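Local structure of aldehyde dehydrogenase (Trypanosoma brucei, 5MYP) at residues Gly181-Ser184 and Glu185-Val189; Ile197-Thr200 and Gly201-Arg204; Glu339-Glu342 and Ala343-Thr346; Leu383-Ile386 and Asn387-Lys391. The protein probably oxidises aldehydes to carboxylic acids with NAD+ as the electron acceptor. All coordinates share one frame; numbering follows the deposited sequence. Where two conformers were deposited one is given.

Contact 1 of 4, residues Gly181-Ser184 and Glu185-Val189; sequences GGVS and ETTAV
Gly-182 and Thr-186 face each other across the N-terminal first turn of helix 183-191, with Gly-182 as N-cap. Successive i to i+4 backbone bonds start it: Thr-186 N donates to Gly-182 O, Thr-187 N to Val-183 O at 2.8 Å, and Ala-188 N to Ser-184 O. Glycine suits position 181, where phi is positive (147°) and a beta carbon would collide with the carboxylate of Glu-185. A bend in the chain of Glu-185 (chi2 82°) brings OE1 within 2.9 Å of Gly-182 N, which approaches from above the carboxylate plane; the bond is bent, 139° at the hydrogen. Glu-185, three residues on, accepts the N-cap amide itself, the bond a capping box makes from its glutamate; Gly-182 has no side chain to return the other half. Just before the cap, Gly-181 O takes a hydrogen bond from Lys-151 NZ. Two threonines add a second donor to the carbonyls of Gly-182 and Val-183. Each holds its hydroxyl beside its own backbone N, so that amide and hydroxyl grip one carbonyl. Thr-186 OG1 lies 2.7 Å from Gly-182 O, while Thr-187 N and OG1 reach Val-183 O from opposite faces of its plane, the hydroxyl at 2.8 Å.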
loop_
_atom_site.group_PDB
_atom_site.type_symbol
_atom_site.label_atom_id
_atom_site.label_comp_id
_atom_site.label_asym_id
_atom_site.label_seq_id
_atom_site.Cartn_x
_atom_site.Cartn_y
_atom_site.Cartn_z
ATOM N N GLY A 181 -16.514 6.467 -20.991
ATOM C CA GLY A 181 -17.770 5.727 -20.867
ATOM C C GLY A 181 -18.208 5.524 -19.434
ATOM O O GLY A 181 -17.670 6.145 -18.520
ATOM N N GLY A 182 -19.174 4.629 -19.249
ATOM C CA GLY A 182 -19.767 4.349 -17.938
ATOM C C GLY A 182 -19.320 2.996 -17.411
ATOM O O GLY A 182 -18.136 2.655 -17.479
ATOM N N VAL A 183 -20.277 2.220 -16.902
ATOM C CA VAL A 183 -19.988 0.951 -16.236
ATOM C C VAL A 183 -19.401 -0.075 -17.200
ATOM O O VAL A 183 -18.432 -0.753 -16.857
ATOM C CB VAL A 183 -21.249 0.375 -15.535
ATOM C CG1 VAL A 183 -21.006 -1.033 -14.994
ATOM C CG2 VAL A 183 -21.673 1.302 -14.400
ATOM N N SER A 184 -19.991 -0.187 -18.388
ATOM C CA SER A 184 -19.523 -1.137 -19.411
ATOM C C SER A 184 -18.038 -0.941 -19.738
ATOM O O SER A 184 -17.260 -1.904 -19.737
ATOM C CB SER A 184 -20.358 -1.000 -20.689
ATOM O OG SER A 184 -19.787 -1.726 -21.766
ATOM N N GLU A 185 -17.656 0.311 -19.980
ATOM C CA GLU A 185 -16.292 0.635 -20.388
ATOM C C GLU A 185 -15.316 0.561 -19.207
ATOM O O GLU A 185 -14.166 0.155 -19.381
ATOM C CB GLU A 185 -16.228 2.009 -21.073
ATOM C CG GLU A 185 -16.962 2.065 -22.418
ATOM C CD GLU A 185 -18.471 2.282 -22.313
ATOM O OE1 GLU A 185 -18.992 2.492 -21.199
ATOM O OE2 GLU A 185 -19.151 2.272 -23.358
ATOM N N THR A 186 -15.780 0.939 -18.016
ATOM C CA THR A 186 -14.977 0.829 -16.792
ATOM C C THR A 186 -14.726 -0.630 -16.424
ATOM O O THR A 186 -13.603 -0.999 -16.086
ATOM C CB THR A 186 -15.638 1.563 -15.611
ATOM O OG1 THR A 186 -15.897 2.923 -15.982
ATOM C CG2 THR A 186 -14.749 1.548 -14.367
ATOM N N THR A 187 -15.771 -1.455 -16.494
ATOM C CA THR A 187 -15.644 -2.900 -16.300
ATOM C C THR A 187 -14.628 -3.496 -17.273
ATOM O O THR A 187 -13.782 -4.292 -16.866
ATOM C CB THR A 187 -17.009 -3.611 -16.453
ATOM O OG1 THR A 187 -17.914 -3.095 -15.474
ATOM C CG2 THR A 187 -16.887 -5.119 -16.269
ATOM N N ALA A 188 -14.696 -3.082 -18.541
ATOM C CA ALA A 188 -13.789 -3.579 -19.581
ATOM C C ALA A 188 -12.324 -3.177 -19.353
ATOM O O ALA A 188 -11.426 -4.011 -19.493
ATOM C CB ALA A 188 -14.252 -3.111 -20.952
ATOM N N VAL A 189 -12.073 -1.914 -19.016
ATOM C CA VAL A 189 -10.686 -1.468 -18.779
ATOM C C VAL A 189 -10.102 -2.133 -17.522
ATOM O O VAL A 189 -8.919 -2.444 -17.489
ATOM C CB VAL A 189 -10.538 0.077 -18.754
ATOM C CG1 VAL A 189 -11.108 0.694 -17.490
ATOM C CG2 VAL A 189 -9.079 0.484 -18.919
#

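Contact 2 of 4, residues Ile197-Thr200 and Gly201-Arg204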
loop_
_atom_site.group_PDB
_atom_site.type_symbol
_atom_site.label_atom_id
_atom_site.label_comp_id
_atom_site.label_asym_id
_atom_site.label_seq_id
_atom_site.Cartn_x
_atom_site.Cartn_y
_atom_site.Cartn_z
ATOM N N ILE A 197 -3.524 0.974 -9.745
ATOM C CA ILE A 197 -4.803 1.622 -10.035
ATOM C C ILE A 197 -5.080 2.663 -8.952
ATOM O O ILE A 197 -5.043 2.345 -7.760
ATOM C CB ILE A 197 -5.969 0.607 -10.090
ATOM C CG1 ILE A 197 -5.740 -0.430 -11.198
ATOM C CG2 ILE A 197 -7.304 1.325 -10.300
ATOM C CD1 ILE A 197 -6.572 -1.687 -11.071
ATOM N N LEU A 198 -5.337 3.906 -9.362
ATOM C CA LEU A 198 -5.856 4.922 -8.443
ATOM C C LEU A 198 -7.322 5.179 -8.775
ATOM O O LEU A 198 -7.655 5.510 -9.915
ATOM C CB LEU A 198 -5.043 6.220 -8.496
ATOM C CG LEU A 198 -5.395 7.232 -7.380
ATOM C CD1 LEU A 198 -4.166 7.983 -6.861
ATOM C CD2 LEU A 198 -6.492 8.212 -7.795
ATOM N N TYR A 199 -8.185 5.030 -7.771
ATOM C CA TYR A 199 -9.622 5.257 -7.910
ATOM C C TYR A 199 -10.087 6.272 -6.878
ATOM O O TYR A 199 -9.792 6.136 -5.693
ATOM C CB TYR A 199 -10.412 3.949 -7.737
ATOM C CG TYR A 199 -11.904 4.179 -7.627
ATOM C CD1 TYR A 199 -12.681 4.372 -8.766
ATOM C CD2 TYR A 199 -12.529 4.253 -6.384
ATOM C CE1 TYR A 199 -14.047 4.604 -8.678
ATOM C CE2 TYR A 199 -13.893 4.498 -6.279
ATOM C CZ TYR A 199 -14.650 4.670 -7.428
ATOM O OH TYR A 199 -15.999 4.909 -7.326
ATOM N N THR A 200 -10.824 7.277 -7.344
ATOM C CA THR A 200 -11.494 8.243 -6.488
ATOM C C THR A 200 -12.995 8.090 -6.709
ATOM O O THR A 200 -13.459 8.032 -7.850
ATOM C CB THR A 200 -11.056 9.686 -6.809
ATOM O OG1 THR A 200 -9.626 9.768 -6.785
ATOM C CG2 THR A 200 -11.625 10.681 -5.798
ATOM N N GLY A 201 -13.747 8.005 -5.613
ATOM C CA GLY A 201 -15.198 7.845 -5.678
ATOM C C GLY A 201 -15.773 7.220 -4.421
ATOM O O GLY A 201 -15.363 7.568 -3.322
ATOM N N SER A 202 -16.715 6.293 -4.592
ATOM C CA SER A 202 -17.465 5.697 -3.477
ATOM C C SER A 202 -16.827 4.405 -2.973
ATOM O O SER A 202 -16.140 3.709 -3.722
ATOM C CB SER A 202 -18.898 5.401 -3.908
ATOM O OG SER A 202 -18.924 4.374 -4.884
ATOM N N ALA A 203 -17.082 4.088 -1.705
ATOM C CA ALA A 203 -16.666 2.814 -1.113
ATOM C C ALA A 203 -17.292 1.609 -1.816
ATOM O O ALA A 203 -16.641 0.583 -1.978
ATOM C CB ALA A 203 -17.013 2.782 0.370
ATOM N N ARG A 204 -18.553 1.747 -2.230
ATOM C CA ARG A 204 -19.278 0.694 -2.953
ATOM C C ARG A 204 -18.550 0.270 -4.231
ATOM O O ARG A 204 -18.308 -0.921 -4.442
ATOM C CB ARG A 204 -20.694 1.175 -3.290
ATOM C CG ARG A 204 -21.604 0.138 -3.936
ATOM C CD ARG A 204 -22.977 0.734 -4.240
ATOM N NE ARG A 204 -22.918 1.768 -5.284
ATOM C CZ ARG A 204 -22.808 1.541 -6.598
ATOM N NH1 ARG A 204 -22.760 0.306 -7.090
ATOM N NH2 ARG A 204 -22.752 2.573 -7.434
#
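Tyr-199 reaches past the end of strand 196-200 to meet Gly-201 and Ser-202, where the chain turns into helix 203-214. Before it, Ile-197 packs on Val-209 and Ala-213 of that helix, and Leu-198 bonds through its backbone to strand 110-124. With CG of Tyr-199 anti to its backbone N (chi1 170°), the ring runs forward along the turn. Its OH accepts from Ser-202 N at 3.1 Å, a bent bond with 142° at the hydrogen, and lies 3.5 Å from Gly-201 CA. Ser-202 O comes to the ring edge, 3.5 Å from CE2 of Tyr-199. A tyrosine suits this place: its ring packs on Val-205 and Val-209 while its hydroxyl takes a turn amide. Thr-200 closes the strand, its side chain against Glu-223 and near Cys-259, both predicted active-site residues. Gly-201 follows at phi 157°, where a beta carbon would strike the tyrosine hydroxyl and Thr-200 O. Ser-202 then N-caps the helix through OG to Val-205 N, and the same OG bonds a glycerol, probably from the crystallisation liquor. The glycine-containing strand-to-helix turn opens a beta-alpha-beta unit, 196-200, 203-214 and 220-223, of the Rossmann-like domain that binds NAD+ in aldehyde dehydrogenases, and probably here.

Contact 3 of 4, residues Glu339-Glu342 and Ala343-Thr346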
loop_
_atom_site.group_PDB
_atom_site.type_symbol
_atom_site.label_atom_id
_atom_site.label_comp_id
_atom_site.label_asym_id
_atom_site.label_seq_id
_atom_site.Cartn_x
_atom_site.Cartn_y
_atom_site.Cartn_z
ATOM N N GLU A 339 -34.183 25.960 1.595
ATOM C CA GLU A 339 -34.713 26.468 0.330
ATOM C C GLU A 339 -34.173 25.607 -0.806
ATOM O O GLU A 339 -32.989 25.234 -0.796
ATOM C CB GLU A 339 -34.316 27.930 0.093
ATOM C CG GLU A 339 -34.590 28.877 1.261
ATOM C CD GLU A 339 -33.408 29.046 2.203
ATOM O OE1 GLU A 339 -32.530 28.155 2.235
ATOM O OE2 GLU A 339 -33.345 30.070 2.916
ATOM N N ALA A 340 -35.035 25.285 -1.771
ATOM C CA ALA A 340 -34.647 24.431 -2.890
ATOM C C ALA A 340 -35.475 24.667 -4.149
ATOM O O ALA A 340 -36.584 25.194 -4.084
ATOM C CB ALA A 340 -34.734 22.970 -2.482
ATOM N N ASP A 341 -34.897 24.293 -5.290
ATOM C CA ASP A 341 -35.580 24.306 -6.585
ATOM C C ASP A 341 -35.172 23.052 -7.355
ATOM O O ASP A 341 -34.000 22.896 -7.723
ATOM C CB ASP A 341 -35.222 25.556 -7.395
ATOM C CG ASP A 341 -35.936 25.605 -8.734
ATOM O OD1 ASP A 341 -37.161 25.855 -8.753
ATOM O OD2 ASP A 341 -35.273 25.381 -9.767
ATOM N N GLU A 342 -36.142 22.172 -7.602
ATOM C CA GLU A 342 -35.890 20.872 -8.226
ATOM C C GLU A 342 -35.451 20.969 -9.683
ATOM O O GLU A 342 -34.527 20.267 -10.092
ATOM C CB GLU A 342 -37.137 19.986 -8.119
ATOM C CG GLU A 342 -36.938 18.562 -8.631
ATOM C CD GLU A 342 -37.987 17.580 -8.141
ATOM O OE1 GLU A 342 -38.906 17.979 -7.393
ATOM O OE2 GLU A 342 -37.880 16.394 -8.506
ATOM N N ALA A 343 -36.105 21.835 -10.456
ATOM C CA ALA A 343 -35.818 21.980 -11.892
ATOM C C ALA A 343 -34.356 22.336 -12.180
ATOM O O ALA A 343 -33.768 21.813 -13.124
ATOM C CB ALA A 343 -36.740 23.021 -12.515
ATOM N N THR A 344 -33.786 23.219 -11.357
ATOM C CA THR A 344 -32.385 23.639 -11.475
ATOM C C THR A 344 -31.441 22.905 -10.503
ATOM O O THR A 344 -30.266 23.263 -10.405
ATOM C CB THR A 344 -32.251 25.159 -11.240
ATOM O OG1 THR A 344 -32.608 25.472 -9.884
ATOM C CG2 THR A 344 -33.139 25.949 -12.220
ATOM N N LEU A 345 -31.952 21.893 -9.795
ATOM C CA LEU A 345 -31.180 21.080 -8.840
ATOM C C LEU A 345 -30.403 21.945 -7.827
ATOM O O LEU A 345 -29.209 21.744 -7.586
ATOM C CB LEU A 345 -30.256 20.117 -9.596
ATOM C CG LEU A 345 -30.932 19.108 -10.538
ATOM C CD1 LEU A 345 -29.905 18.435 -11.435
ATOM C CD2 LEU A 345 -31.716 18.067 -9.749
ATOM N N THR A 346 -31.113 22.910 -7.253
ATOM C CA THR A 346 -30.543 23.877 -6.326
ATOM C C THR A 346 -31.051 23.574 -4.926
ATOM O O THR A 346 -32.261 23.515 -4.719
ATOM C CB THR A 346 -30.948 25.312 -6.712
ATOM O OG1 THR A 346 -30.539 25.585 -8.057
ATOM C CG2 THR A 346 -30.292 26.316 -5.794
HETATM O O HOH W 1 -38.372 23.464 -9.614
#
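Asp-341 and Thr-346 close a tight beta hairpin: a type I turn from Glu-342 to Leu-345 with a G1 beta bulge, joining strands 340-341 and 346-353 at the edge of a mixed sheet. The two form an antiparallel hydrogen-bonded pair, Asp-341 N giving to Thr-346 O at 2.8 Å and Thr-346 N returning to Asp-341 O at 2.9 Å. Leu-345 is the extra residue of the bulge, in a left-handed conformation (phi 51°) more usual for glycine, and its side chain packs on Phe-322 of helix 319-328. Its N donates to Glu-342 O, closing the turn. Ala-343, exposed at the second position of the turn, packs its small side chain on Gln-305. The side chains of Asp-341 and Thr-344 cross at about a right angle. The carboxylate of Asp-341, CG anti to its backbone N, turns so that OD2 takes two donors. Thr-344 OG1 approaches at 2.7 Å on the anti lone pair, and Thr-344 N at 3.1 Å also on the anti side but 33° out of the plane. A water takes the Ala-343 amide at 2.9 Å and gives a weak bond to Asp-341 OD1. Arg-66 binds Thr-344 O and Thr-346 OG1 from outside. Two good donors on OD2, with weaker ones from Gln-305 and from the water on OD1, would favour the ionised carboxylate, which braces the turn from within, directly at Thr-344 and through the water at the Ala-343 amide.

Contact 4 of 4, residues Leu383-Ile386 and Asn387-Lys391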
loop_
_atom_site.group_PDB
_atom_site.type_symbol
_atom_site.label_atom_id
_atom_site.label_comp_id
_atom_site.label_asym_id
_atom_site.label_seq_id
_atom_site.Cartn_x
_atom_site.Cartn_y
_atom_site.Cartn_z
ATOM N N LEU A 383 -16.616 11.062 21.259
ATOM C CA LEU A 383 -16.027 9.800 20.813
ATOM C C LEU A 383 -17.081 8.751 20.443
ATOM O O LEU A 383 -16.877 7.997 19.499
ATOM C CB LEU A 383 -15.043 9.249 21.857
ATOM C CG LEU A 383 -13.839 10.141 22.206
ATOM C CD1 LEU A 383 -12.932 9.460 23.223
ATOM C CD2 LEU A 383 -13.041 10.544 20.974
ATOM N N LYS A 384 -18.195 8.716 21.175
ATOM C CA LYS A 384 -19.308 7.812 20.864
ATOM C C LYS A 384 -19.925 8.097 19.492
ATOM O O LYS A 384 -20.276 7.167 18.764
ATOM C CB LYS A 384 -20.389 7.903 21.941
ATOM C CG LYS A 384 -21.615 7.041 21.682
ATOM C CD LYS A 384 -22.286 6.641 22.989
ATOM C CE LYS A 384 -23.774 6.390 22.802
ATOM N NZ LYS A 384 -24.053 5.494 21.647
ATOM N N ILE A 385 -20.052 9.378 19.152
ATOM C CA ILE A 385 -20.577 9.796 17.845
ATOM C C ILE A 385 -19.586 9.439 16.730
ATOM O O ILE A 385 -19.963 8.793 15.753
ATOM C CB ILE A 385 -20.898 11.314 17.826
ATOM C CG1 ILE A 385 -22.070 11.621 18.775
ATOM C CG2 ILE A 385 -21.226 11.805 16.413
ATOM C CD1 ILE A 385 -22.121 13.062 19.240
ATOM N N ILE A 386 -18.328 9.842 16.899
ATOM C CA ILE A 386 -17.315 9.704 15.841
ATOM C C ILE A 386 -16.815 8.256 15.682
ATOM O O ILE A 386 -16.745 7.748 14.559
ATOM C CB ILE A 386 -16.132 10.684 16.060
ATOM C CG1 ILE A 386 -16.639 12.133 15.993
ATOM C CG2 ILE A 386 -15.026 10.452 15.027
ATOM C CD1 ILE A 386 -15.617 13.185 16.382
ATOM N N ASN A 387 -16.474 7.601 16.792
ATOM C CA ASN A 387 -15.881 6.250 16.746
ATOM C C ASN A 387 -16.881 5.121 16.461
ATOM O O ASN A 387 -16.461 4.008 16.156
ATOM C CB ASN A 387 -15.082 5.943 18.022
ATOM C CG ASN A 387 -13.928 6.910 18.238
ATOM O OD1 ASN A 387 -13.568 7.681 17.349
ATOM N ND2 ASN A 387 -13.339 6.867 19.421
ATOM N N SER A 388 -18.183 5.398 16.545
ATOM C CA SER A 388 -19.205 4.434 16.108
ATOM C C SER A 388 -19.449 4.459 14.594
ATOM O O SER A 388 -20.189 3.625 14.079
ATOM C CB SER A 388 -20.527 4.680 16.836
ATOM O OG SER A 388 -21.088 5.934 16.475
ATOM N N ARG A 389 -18.849 5.420 13.892
ATOM C CA ARG A 389 -19.016 5.565 12.446
ATOM C C ARG A 389 -17.708 5.248 11.733
ATOM O O ARG A 389 -16.663 5.119 12.368
ATOM C CB ARG A 389 -19.502 6.979 12.128
ATOM C CG ARG A 389 -20.924 7.213 12.614
ATOM C CD ARG A 389 -21.388 8.655 12.467
ATOM N NE ARG A 389 -22.830 8.747 12.707
ATOM C CZ ARG A 389 -23.422 8.746 13.907
ATOM N NH1 ARG A 389 -22.717 8.678 15.043
ATOM N NH2 ARG A 389 -24.751 8.819 13.970
ATOM N N GLU A 390 -17.773 5.122 10.410
ATOM C CA GLU A 390 -16.602 4.747 9.613
ATOM C C GLU A 390 -15.553 5.857 9.659
ATOM O O GLU A 390 -15.881 7.023 9.877
ATOM C CB GLU A 390 -16.992 4.439 8.165
ATOM C CG GLU A 390 -17.934 3.248 7.990
ATOM C CD GLU A 390 -17.323 1.902 8.365
ATOM O OE1 GLU A 390 -16.084 1.786 8.501
ATOM O OE2 GLU A 390 -18.097 0.934 8.503
ATOM N N LYS A 391 -14.292 5.473 9.475
ATOM C CA LYS A 391 -13.177 6.411 9.552
ATOM C C LYS A 391 -13.297 7.385 8.377
ATOM O O LYS A 391 -13.266 6.950 7.227
ATOM C CB LYS A 391 -11.838 5.673 9.499
ATOM C CG LYS A 391 -11.587 4.748 10.678
ATOM C CD LYS A 391 -10.279 3.998 10.525
ATOM C CE LYS A 391 -10.012 3.076 11.704
ATOM N NZ LYS A 391 -8.769 2.287 11.483
HETATM O O HOH W 2 -16.205 8.655 12.097
#
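Leu-383 O receives Asn-387 N at 2.8 Å, an i to i+4 bond near the end of helix 379-387; the next three carbonyls are met by other donors. Lys-384 O is taken by Ser-388 OG, 2.7 Å away and in the carbonyl plane. A small hydroxyl suits this position: with chi1 at 66° OG turns back to the helix end. Ile-385 O is reached by Arg-389, whose chain runs extended from CG to NE alongside Ile-385 and turns NH1 onto the carbonyl at 2.8 Å. The oxygen lies in the plane of the guanidinium group, at its edge, and the N-H points to it at 154°. NH2 of the same arginine bonds to Met-362 O, so one long cation ties the helix end to another loop. Ile-386 O has two donors, Arg-389 N at 3.2 Å and a water at 2.7 Å that also bonds to Glu-390 O. Asn-387 lays its side chain alongside Leu-383, and its ND2 goes to Arg-411 O. Beyond, Glu-390 makes a salt bridge to Arg-193 of the second subunit. This helix C-terminus has its last carbonyls capped by a serine hydroxyl, a water and an arginine whose charge probably suits the negative helix end.

All four contacts are local, and none touches another. Contact 2 is nearest the chain centre and partly buried, beside the predicted active-site residues; contacts 1 and 4 lie at the surface, while contact 3 is partly buried but farthest out. Contacts 1 and 2 are closest, their centres about 14 Å apart, and sit on consecutive elements. Contacts 3 and 4 belong to the other sheet's part of the fold. Contact 1 meets one cap amide with a carboxylate and doubles two carbonyls with threonine hydroxyls, contact 4 caps carbonyls at a helix end, contact 3 ties a turn amide and hydroxyl to a carboxylate, and contact 2 joins a tyrosine hydroxyl to a turn amide beside a serine N-cap.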